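Geranylgeranyl pyrophosphate synthase (Corynebacterium glutamicum, PDB 3LMD) probably elongates isoprenoid diphosphates as a magnesium-dependent member of the FPP/GGPP synthase family, perhaps as a heptaprenyl diphosphate synthase. Local coordinates at residues Met80-Ala85 against Lys99-Val104; Gly182-Asp185 against Glu190-Thr193. All coordinates share one frame; numbering follows the deposited sequence.

Interaction 1: residues Met80-Ala85 against Lys99-Val104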
ATOM      1  N   MET A  80     -18.971   3.766  11.854  1.00 24.64           N
ATOM      2  CA  MET A  80     -20.338   3.943  12.362  1.00 30.29           C
ATOM      3  C   MET A  80     -21.355   3.525  11.308  1.00 32.48           C
ATOM      4  O   MET A  80     -22.344   2.857  11.606  1.00 26.37           O
ATOM      5  CB  MET A  80     -20.603   5.419  12.766  1.00 27.12           C
ATOM      6  CG  MET A  80     -21.986   5.617  13.435  1.00 41.16           C
ATOM      7  SD  MET A  80     -22.573   7.359  13.591  1.00 41.87           S
ATOM      8  CE  MET A  80     -23.267   7.603  11.950  1.00 40.70           C
ATOM      9  N   PHE A  81     -21.122   3.935  10.062  1.00 27.47           N
ATOM     10  CA  PHE A  81     -22.003   3.536   8.962  1.00 27.29           C
ATOM     11  C   PHE A  81     -22.010   2.020   8.762  1.00 28.31           C
ATOM     12  O   PHE A  81     -23.066   1.430   8.550  1.00 25.73           O
ATOM     13  CB  PHE A  81     -21.629   4.258   7.655  1.00 23.69           C
ATOM     14  CG  PHE A  81     -22.513   3.856   6.479  1.00 27.59           C
ATOM     15  CD1 PHE A  81     -23.897   3.800   6.619  1.00 37.22           C
ATOM     16  CD2 PHE A  81     -21.964   3.495   5.270  1.00 23.38           C
ATOM     17  CE1 PHE A  81     -24.707   3.417   5.538  1.00 37.29           C
ATOM     18  CE2 PHE A  81     -22.771   3.139   4.178  1.00 24.11           C
ATOM     19  CZ  PHE A  81     -24.124   3.095   4.313  1.00 30.30           C
ATOM     20  N   ALA A  82     -20.844   1.375   8.855  1.00 24.87           N
ATOM     21  CA  ALA A  82     -20.782  -0.095   8.744  1.00 24.99           C
ATOM     22  C   ALA A  82     -21.620  -0.776   9.864  1.00 22.91           C
ATOM     23  O   ALA A  82     -22.300  -1.807   9.636  1.00 25.98           O
ATOM     24  CB  ALA A  82     -19.320  -0.585   8.844  1.00 25.36           C
ATOM     25  N   LEU A  83     -21.540  -0.219  11.065  1.00 24.02           N
ATOM     26  CA  LEU A  83     -22.305  -0.770  12.202  1.00 28.81           C
ATOM     27  C   LEU A  83     -23.826  -0.592  11.974  1.00 30.52           C
ATOM     28  O   LEU A  83     -24.601  -1.521  12.204  1.00 29.82           O
ATOM     29  CB  LEU A  83     -21.899  -0.116  13.534  1.00 26.29           C
ATOM     30  CG  LEU A  83     -20.429  -0.246  14.010  1.00 29.40           C
ATOM     31  CD1 LEU A  83     -20.150   0.465  15.322  1.00 28.61           C
ATOM     32  CD2 LEU A  83     -19.931  -1.675  14.086  1.00 30.82           C
ATOM     33  N   LEU A  84     -24.237   0.597  11.537  1.00 27.81           N
ATOM     34  CA  LEU A  84     -25.645   0.837  11.179  1.00 27.96           C
ATOM     35  C   LEU A  84     -26.114  -0.107  10.099  1.00 28.81           C
ATOM     36  O   LEU A  84     -27.206  -0.710  10.205  1.00 28.69           O
ATOM     37  CB  LEU A  84     -25.857   2.314  10.784  1.00 25.16           C
ATOM     38  CG  LEU A  84     -25.623   3.308  11.927  1.00 30.42           C
ATOM     39  CD1 LEU A  84     -25.643   4.746  11.414  1.00 28.03           C
ATOM     40  CD2 LEU A  84     -26.729   3.105  12.958  1.00 33.54           C
ATOM     41  N   ALA A  85     -25.307  -0.262   9.044  1.00 24.89           N
ATOM     42  CA  ALA A  85     -25.660  -1.181   7.979  1.00 25.01           C
ATOM     43  C   ALA A  85     -25.852  -2.595   8.506  1.00 29.33           C
ATOM     44  O   ALA A  85     -26.699  -3.327   8.005  1.00 30.73           O
ATOM     45  CB  ALA A  85     -24.562  -1.200   6.863  1.00 24.55           C
ATOM     46  N   LYS A  99     -14.816  -6.237  13.004  1.00 24.08           N
ATOM     47  CA  LYS A  99     -13.536  -6.380  12.310  1.00 26.69           C
ATOM     48  C   LYS A  99     -13.555  -5.740  10.893  1.00 24.97           C
ATOM     49  O   LYS A  99     -12.575  -5.110  10.467  1.00 25.53           O
ATOM     50  CB  LYS A  99     -13.195  -7.878  12.218  1.00 29.81           C
ATOM     51  CG  LYS A  99     -11.801  -8.205  11.774  1.00 36.60           C
ATOM     52  CD  LYS A  99     -11.479  -9.722  11.969  1.00 41.50           C
ATOM     53  CE  LYS A  99     -11.659 -10.190  13.420  1.00 36.57           C
ATOM     54  NZ  LYS A  99     -11.018 -11.520  13.688  1.00 30.86           N
ATOM     55  N   ALA A 100     -14.635  -5.952  10.149  1.00 25.31           N
ATOM     56  CA  ALA A 100     -14.807  -5.253   8.861  1.00 25.78           C
ATOM     57  C   ALA A 100     -14.781  -3.727   9.005  1.00 26.05           C
ATOM     58  O   ALA A 100     -14.182  -3.040   8.179  1.00 25.89           O
ATOM     59  CB  ALA A 100     -16.084  -5.723   8.141  1.00 25.55           C
ATOM     60  N   ALA A 101     -15.402  -3.182  10.048  1.00 21.99           N
ATOM     61  CA  ALA A 101     -15.441  -1.736  10.260  1.00 23.60           C
ATOM     62  C   ALA A 101     -14.040  -1.214  10.511  1.00 24.94           C
ATOM     63  O   ALA A 101     -13.678  -0.108  10.057  1.00 25.50           O
ATOM     64  CB  ALA A 101     -16.371  -1.365  11.448  1.00 24.47           C
ATOM     65  N   VAL A 102     -13.241  -2.027  11.190  1.00 21.86           N
ATOM     66  CA  VAL A 102     -11.868  -1.659  11.475  1.00 23.51           C
ATOM     67  C   VAL A 102     -11.076  -1.658  10.167  1.00 19.24           C
ATOM     68  O   VAL A 102     -10.259  -0.775   9.931  1.00 23.59           O
ATOM     69  CB  VAL A 102     -11.220  -2.587  12.535  1.00 25.77           C
ATOM     70  CG1 VAL A 102      -9.669  -2.393  12.587  1.00 24.53           C
ATOM     71  CG2 VAL A 102     -11.878  -2.357  13.932  1.00 23.00           C
ATOM     72  N   VAL A 103     -11.330  -2.653   9.323  1.00 22.47           N
ATOM     73  CA  VAL A 103     -10.643  -2.702   8.032  1.00 21.74           C
ATOM     74  C   VAL A 103     -10.964  -1.442   7.225  1.00 26.53           C
ATOM     75  O   VAL A 103     -10.065  -0.832   6.631  1.00 24.10           O
ATOM     76  CB  VAL A 103     -11.039  -3.968   7.246  1.00 21.23           C
ATOM     77  CG1 VAL A 103     -10.594  -3.867   5.743  1.00 25.21           C
ATOM     78  CG2 VAL A 103     -10.385  -5.216   7.900  1.00 24.70           C
ATOM     79  N   VAL A 104     -12.236  -1.051   7.198  1.00 23.35           N
ATOM     80  CA  VAL A 104     -12.612   0.175   6.476  1.00 27.11           C
ATOM     81  C   VAL A 104     -11.871   1.375   7.044  1.00 23.37           C
ATOM     82  O   VAL A 104     -11.311   2.197   6.293  1.00 23.95           O
ATOM     83  CB  VAL A 104     -14.134   0.413   6.495  1.00 25.95           C
ATOM     84  CG1 VAL A 104     -14.494   1.810   5.914  1.00 24.83           C
ATOM     85  CG2 VAL A 104     -14.820  -0.712   5.699  1.00 25.31           C
TER
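Ala82 and Ala101 show how small residues let two helices lie close together. Both methyls face the other helix; that of Ala82 comes up against the flank of the Ala101 methyl, CB to CB 4.0 Å. Because neither side chain goes beyond CB, the backbones come near as well, with Ala82 CA only 5.8 Å from Ala101 CA. A second apolar contact comes from the next residue on helix 77-86. Leu83 sends one branch toward the methyl of Ala101, placing Leu83 CD2 4.4 Å from Ala101 CB. The other branch, CD1, continues the chain away from CA (chi2 179°) and stays farther from that methyl. Ala101 is therefore met from two directions, from its flank by an alanine and nearly end-on by a leucine branch, in a contact that is entirely buried and entirely aliphatic.

The two segments run in roughly opposite directions, as neighbouring helices of the all-helical isoprenoid synthase fold often do. Helix 95-118 is the one that carries Asp115, a calcium ligand seen in this protein, but that residue lies well beyond the contact, towards the C-terminal end of the helix.

Polar groups of the backbone are engaged along the helices rather than between them. Leu84 N bonds to Met80 O at 2.9 Å, and Val104 N to Ala100 O at 3.0 Å. Hydroxyls from the following turns add to this pattern, Ser86 OG pairing with Leu83 O and Thr107 OG1 with Val103 O.

Apolar packing continues into the surrounding helices. Leu83 also rests on Ile40, Ala43 and Met44 of helix 34-55, while Phe81 and Val104, one from each segment, both reach helix 188-214, at Ile204 and Ala207 and at Leu210 respectively.

Interaction 2: residues Gly182-Asp185 against Glu190-Thr193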
ATOM      1  N   GLY A 182      -5.202  15.644 -13.059  1.00 32.32           N
ATOM      2  CA  GLY A 182      -6.075  16.718 -13.493  1.00 33.70           C
ATOM      3  C   GLY A 182      -7.051  16.355 -14.580  1.00 36.30           C
ATOM      4  O   GLY A 182      -7.073  15.223 -15.071  1.00 37.33           O
ATOM      5  N   PRO A 183      -7.901  17.317 -14.961  1.00 38.39           N
ATOM      6  CA  PRO A 183      -8.951  17.047 -15.929  1.00 42.29           C
ATOM      7  C   PRO A 183      -8.444  16.853 -17.352  1.00 42.78           C
ATOM      8  O   PRO A 183      -9.171  16.320 -18.183  1.00 40.97           O
ATOM      9  CB  PRO A 183      -9.857  18.290 -15.832  1.00 45.33           C
ATOM     10  CG  PRO A 183      -8.969  19.372 -15.340  1.00 47.38           C
ATOM     11  CD  PRO A 183      -7.907  18.711 -14.480  1.00 42.78           C
ATOM     12  N   ARG A 184      -7.207  17.259 -17.626  1.00 55.69           N
ATOM     13  CA  ARG A 184      -6.667  17.172 -18.990  1.00 58.37           C
ATOM     14  C   ARG A 184      -7.668  17.793 -19.960  1.00 57.34           C
ATOM     15  O   ARG A 184      -7.987  18.971 -19.849  1.00 58.23           O
ATOM     16  CB  ARG A 184      -6.392  15.720 -19.387  1.00 54.63           C
ATOM     17  CG  ARG A 184      -5.260  15.040 -18.597  1.00 59.11           C
ATOM     18  CD  ARG A 184      -5.677  13.612 -18.220  1.00 57.63           C
ATOM     19  NE  ARG A 184      -6.712  13.638 -17.185  1.00 63.82           N
ATOM     20  CZ  ARG A 184      -7.740  12.795 -17.117  1.00 57.74           C
ATOM     21  NH1 ARG A 184      -7.893  11.849 -18.035  1.00 51.48           N
ATOM     22  NH2 ARG A 184      -8.626  12.913 -16.137  1.00 45.26           N
ATOM     23  N   ASP A 185      -8.183  16.985 -20.883  1.00 56.10           N
ATOM     24  CA  ASP A 185      -9.121  17.462 -21.893  1.00 63.13           C
ATOM     25  C   ASP A 185     -10.570  17.052 -21.620  1.00 59.45           C
ATOM     26  O   ASP A 185     -11.426  17.203 -22.489  1.00 55.47           O
ATOM     27  CB  ASP A 185      -8.727  16.925 -23.274  1.00 67.09           C
ATOM     28  CG  ASP A 185      -8.915  15.410 -23.385  1.00 82.32           C
ATOM     29  OD1 ASP A 185      -8.689  14.710 -22.374  1.00 88.24           O
ATOM     30  OD2 ASP A 185      -9.290  14.914 -24.475  1.00 86.27           O
ATOM     31  N   GLU A 190     -17.529  16.471 -15.027  1.00 30.94           N
ATOM     32  CA  GLU A 190     -17.339  15.008 -15.027  1.00 32.57           C
ATOM     33  C   GLU A 190     -16.072  14.610 -14.258  1.00 33.69           C
ATOM     34  O   GLU A 190     -16.067  13.621 -13.513  1.00 31.38           O
ATOM     35  CB  GLU A 190     -17.244  14.475 -16.462  1.00 35.35           C
ATOM     36  CG  GLU A 190     -18.534  14.611 -17.243  1.00 56.01           C
ATOM     37  CD  GLU A 190     -18.480  13.924 -18.606  1.00 67.80           C
ATOM     38  OE1 GLU A 190     -17.398  13.443 -19.005  1.00 72.17           O
ATOM     39  OE2 GLU A 190     -19.532  13.868 -19.279  1.00 73.66           O
ATOM     40  N   HIS A 191     -14.985  15.349 -14.472  1.00 28.52           N
ATOM     41  CA  HIS A 191     -13.744  15.116 -13.736  1.00 34.40           C
ATOM     42  C   HIS A 191     -13.967  15.251 -12.232  1.00 32.90           C
ATOM     43  O   HIS A 191     -13.581  14.385 -11.450  1.00 27.20           O
ATOM     44  CB  HIS A 191     -12.662  16.116 -14.182  1.00 31.21           C
ATOM     45  CG  HIS A 191     -11.400  16.043 -13.381  1.00 26.97           C
ATOM     46  ND1 HIS A 191     -10.506  14.997 -13.492  1.00 28.98           N
ATOM     47  CD2 HIS A 191     -10.883  16.883 -12.449  1.00 31.84           C
ATOM     48  CE1 HIS A 191      -9.485  15.206 -12.679  1.00 26.45           C
ATOM     49  NE2 HIS A 191      -9.685  16.350 -12.043  1.00 35.58           N
ATOM     50  N   TYR A 192     -14.576  16.362 -11.827  1.00 26.25           N
ATOM     51  CA  TYR A 192     -14.822  16.625 -10.433  1.00 29.48           C
ATOM     52  C   TYR A 192     -15.665  15.502  -9.869  1.00 27.08           C
ATOM     53  O   TYR A 192     -15.379  14.995  -8.809  1.00 29.64           O
ATOM     54  CB  TYR A 192     -15.562  17.966 -10.264  1.00 29.60           C
ATOM     55  CG  TYR A 192     -16.186  18.198  -8.898  1.00 28.20           C
ATOM     56  CD1 TYR A 192     -15.495  18.875  -7.907  1.00 30.53           C
ATOM     57  CD2 TYR A 192     -17.505  17.813  -8.640  1.00 35.75           C
ATOM     58  CE1 TYR A 192     -16.067  19.112  -6.662  1.00 31.92           C
ATOM     59  CE2 TYR A 192     -18.090  18.028  -7.406  1.00 35.00           C
ATOM     60  CZ  TYR A 192     -17.372  18.698  -6.422  1.00 39.29           C
ATOM     61  OH  TYR A 192     -17.943  18.932  -5.189  1.00 42.94           O
ATOM     62  N   THR A 193     -16.709  15.120 -10.589  1.00 27.18           N
ATOM     63  CA  THR A 193     -17.630  14.086 -10.104  1.00 28.41           C
ATOM     64  C   THR A 193     -16.911  12.743  -9.939  1.00 29.63           C
ATOM     65  O   THR A 193     -17.111  12.040  -8.927  1.00 27.00           O
ATOM     66  CB  THR A 193     -18.834  13.907 -11.045  1.00 28.95           C
ATOM     67  OG1 THR A 193     -19.592  15.115 -11.055  1.00 33.92           O
ATOM     68  CG2 THR A 193     -19.745  12.744 -10.567  1.00 37.16           C
TER
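The imidazole of His191 has Pro183 over one face, with Pro183 CB standing 3.9 Å from the ring centroid and 21° off its normal, a CH-pi contact. Pro183 N lies above the same face but shifted toward the rim, so the pyrrolidine covers the ring from CG round to NE2. Gly182 C approaches His191 CE1 obliquely, at 3.3 Å. A second flat group, the Arg184 guanidinium, is turned 63° from the imidazole and presents an edge to it, leaving Arg184 NH2 3.9 Å from His191 ND1, a contact rather than a bond.

What holds the guanidinium there is a grip on its own segment. Bends at chi2 and chi3 fold the arginine back over the turn, where Arg184 NE and NH2 both donate to Gly182 O, at 2.7 Å and 3.0 Å. That oxygen lies in the guanidinium plane, and the two bonds to one acceptor should restrict rotation of the group. Arg184 also packs on Phe61 of the second subunit.

Gly182 is the first residue to leave the conformation of helix 159-181, with a positive phi (88°) at which a side chain would press on the preceding carbonyl oxygen. The whole is a short loop joining two consecutive helices, 159-181 and 188-214, of the all-helical fold: a glycine ends one helix, a proline follows, and a histidine from the first turn of the next packs back onto both.

Interaction 1 and interaction 2 lie on opposite sides of the chain's centre, their own centres 31 Å apart and their nearest atoms about 17 Å apart, so they do not touch. Helix 188-214 relates them: its N-terminal part supplies residues 190-193 to interaction 2, whereas its later turns pack against both helices of interaction 1. One contact thus lies buried beside the far part of the helix that the other joins to its predecessor at the surface. Both are away from the calcium ligands Asp115, Asp119, Glu302 and Ser305 of this protein; the connection is indirect, in that helix 95-118 of interaction 1 also bears Asp115.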